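Local coordinates for enoyl-CoA hydratase/isomerase (Mycobacterium abscessus, PDB 3QXZ), which probably hydrates or isomerises the carbon-carbon double bond of enoyl-coenzyme A thioesters in fatty acid metabolism, at the interface of chains A and B. Residues are numbered along the deposited sequence; one frame, centred on the assembly and turned at random. Chains: chain A/B, enoyl-CoA hydratase/isomerase.

The interface of chains A and B. Residues chain A 215, 226, 229-230, 233-234, 237; chain B 87-88, 142-148.
Helix 226-241 of chain A lies along a loop of chain B in which B:Ala144 and B:Leu145 both have positive phi, just ahead of the short helix 146-149. The contact joins two copies of a crotonase-family fold and is likely part of a biological trimer, since the family commonly builds trimers (often paired into hexamers) and the deposited assembly holds three copies. A:Glu233 is the central anchor: CG stands anti to its carbonyl carbon (chi1 -76°) and the extended chain sends the carboxylate into the loop. OE1 takes the backbone N-H of B:Leu145 on its syn lone pair, 2.8 Å from N of B:Leu145 to OE1. OE2 uses its anti lone pair for ND1 of B:His147, also 2.8 Å away and nearly straight (170° at H), in the imidazole plane; together these bonds restrain both groups. Against one face of that imidazole, A:Leu215 sets CD2 over the centre, 3.7 Å from CG of B:His147. B:Leu145 presses CD2 against the helix backbone near A:Ala226 O and A:Ala230 N, 3.8 Å from CB of A:Val229, while its CG meets the methyl of A:Ala230. Farther along, CB of A:Ala226 sits over the indole face of B:Trp148, 3.7 Å from CE2. The hydroxyl OG1 of A:Thr234 accepts the N-H of B:Ala87, 2.9 Å from N of B:Ala87 to OG1. Water 1 joins A:Glu233 OE1 and A:Ala230 O to the B:Ser88 hydroxyl. A:His237 is steadied by ND1 donating to A:Glu233 O (3.0 Å), and its NE2 reaches B:Asp143 OD2 through water 2.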
# COMPACT_ATOMS: atom_id res chain seq x y z
N LEU A 215 6.83 -4.72 -16.02
CA LEU A 215 7.75 -4.75 -14.88
C LEU A 215 6.99 -4.46 -13.58
O LEU A 215 7.18 -5.16 -12.57
CB LEU A 215 8.93 -3.78 -15.08
CG LEU A 215 9.92 -3.72 -13.91
CD1 LEU A 215 10.43 -5.11 -13.48
CD2 LEU A 215 11.08 -2.85 -14.33
N ALA A 226 14.34 -5.85 -4.80
CA ALA A 226 14.74 -4.53 -5.32
C ALA A 226 15.89 -4.64 -6.32
O ALA A 226 15.84 -4.02 -7.37
CB ALA A 226 15.09 -3.56 -4.16
N VAL A 229 14.45 -5.88 -9.65
CA VAL A 229 13.72 -4.83 -10.35
C VAL A 229 14.70 -3.80 -10.94
O VAL A 229 14.54 -3.36 -12.09
CB VAL A 229 12.69 -4.12 -9.44
CG1 VAL A 229 11.98 -2.99 -10.21
CG2 VAL A 229 11.64 -5.11 -8.94
N ALA A 230 15.73 -3.42 -10.17
CA ALA A 230 16.70 -2.43 -10.66
C ALA A 230 17.41 -2.95 -11.92
O ALA A 230 17.61 -2.21 -12.89
CB ALA A 230 17.71 -2.09 -9.59
N GLU A 233 14.98 -2.75 -14.90
CA GLU A 233 14.87 -1.39 -15.41
C GLU A 233 16.06 -1.10 -16.31
O GLU A 233 15.89 -0.51 -17.40
CB GLU A 233 14.88 -0.38 -14.27
CG GLU A 233 13.57 -0.30 -13.49
CD GLU A 233 13.61 0.71 -12.37
OE1 GLU A 233 14.71 1.16 -11.98
OE2 GLU A 233 12.51 1.03 -11.84
N THR A 234 17.27 -1.49 -15.91
CA THR A 234 18.44 -1.29 -16.80
C THR A 234 18.27 -2.02 -18.13
O THR A 234 18.52 -1.43 -19.20
CB THR A 234 19.71 -1.67 -16.08
OG1 THR A 234 19.88 -0.74 -14.99
CG2 THR A 234 20.93 -1.58 -16.97
N HIS A 237 15.66 -0.37 -20.22
CA HIS A 237 16.24 0.85 -20.77
C HIS A 237 17.13 0.56 -21.96
O HIS A 237 17.10 1.30 -22.94
CB HIS A 237 16.97 1.66 -19.70
CG HIS A 237 16.09 2.67 -19.03
ND1 HIS A 237 15.11 2.33 -18.13
CD2 HIS A 237 16.01 4.01 -19.19
CE1 HIS A 237 14.47 3.42 -17.74
NE2 HIS A 237 15.00 4.46 -18.38
N ALA B 87 20.08 2.14 -15.08
CA ALA B 87 18.87 2.93 -14.79
C ALA B 87 18.80 3.37 -13.33
O ALA B 87 17.88 4.11 -12.95
CB ALA B 87 17.58 2.20 -15.21
N SER B 88 19.79 2.94 -12.53
CA SER B 88 19.95 3.38 -11.14
C SER B 88 21.27 4.15 -10.99
O SER B 88 22.26 3.57 -10.55
CB SER B 88 19.91 2.18 -10.16
OG SER B 88 18.59 1.68 -10.03
N PRO B 142 10.21 4.52 -16.50
CA PRO B 142 10.61 4.95 -15.16
C PRO B 142 11.94 4.34 -14.75
O PRO B 142 12.28 3.22 -15.16
CB PRO B 142 9.45 4.49 -14.27
CG PRO B 142 8.29 4.43 -15.21
CD PRO B 142 8.86 3.90 -16.49
N ASP B 143 12.67 5.08 -13.91
CA ASP B 143 14.04 4.71 -13.56
C ASP B 143 14.24 4.83 -12.05
O ASP B 143 13.29 5.10 -11.29
CB ASP B 143 15.01 5.60 -14.35
CG ASP B 143 14.65 7.09 -14.26
OD1 ASP B 143 14.08 7.52 -13.25
OD2 ASP B 143 14.88 7.85 -15.26
N ALA B 144 15.47 4.58 -11.61
CA ALA B 144 15.85 4.68 -10.19
C ALA B 144 14.86 3.93 -9.30
O ALA B 144 14.48 4.40 -8.21
CB ALA B 144 16.03 6.14 -9.75
N LEU B 145 14.49 2.72 -9.71
CA LEU B 145 13.67 1.82 -8.91
C LEU B 145 12.24 2.28 -8.70
O LEU B 145 11.54 1.72 -7.84
CB LEU B 145 14.38 1.44 -7.57
CG LEU B 145 15.24 0.17 -7.70
CD1 LEU B 145 16.13 -0.01 -6.49
CD2 LEU B 145 14.37 -1.06 -7.90
N ALA B 146 11.75 3.22 -9.50
CA ALA B 146 10.36 3.67 -9.36
C ALA B 146 9.34 2.56 -9.48
O ALA B 146 8.28 2.63 -8.87
CB ALA B 146 10.05 4.79 -10.37
N HIS B 147 9.63 1.51 -10.27
CA HIS B 147 8.67 0.40 -10.40
C HIS B 147 8.47 -0.35 -9.08
O HIS B 147 7.47 -1.06 -8.93
CB HIS B 147 9.12 -0.62 -11.47
CG HIS B 147 9.16 -0.09 -12.87
ND1 HIS B 147 10.24 0.62 -13.36
CD2 HIS B 147 8.30 -0.23 -13.91
CE1 HIS B 147 10.02 0.92 -14.63
NE2 HIS B 147 8.85 0.42 -15.00
N TRP B 148 9.43 -0.21 -8.17
CA TRP B 148 9.47 -0.88 -6.87
C TRP B 148 9.09 0.10 -5.76
O TRP B 148 8.25 -0.24 -4.90
CB TRP B 148 10.89 -1.49 -6.66
CG TRP B 148 11.12 -2.19 -5.37
CD1 TRP B 148 10.84 -3.50 -5.09
CD2 TRP B 148 11.62 -1.62 -4.17
NE1 TRP B 148 11.15 -3.77 -3.80
CE2 TRP B 148 11.62 -2.65 -3.20
CE3 TRP B 148 12.09 -0.35 -3.82
CZ2 TRP B 148 12.08 -2.44 -1.89
CZ3 TRP B 148 12.53 -0.15 -2.50
CH2 TRP B 148 12.52 -1.20 -1.56
O HOH W 1 17.42 0.65 -12.20
O HOH W 2 15.16 7.17 -17.88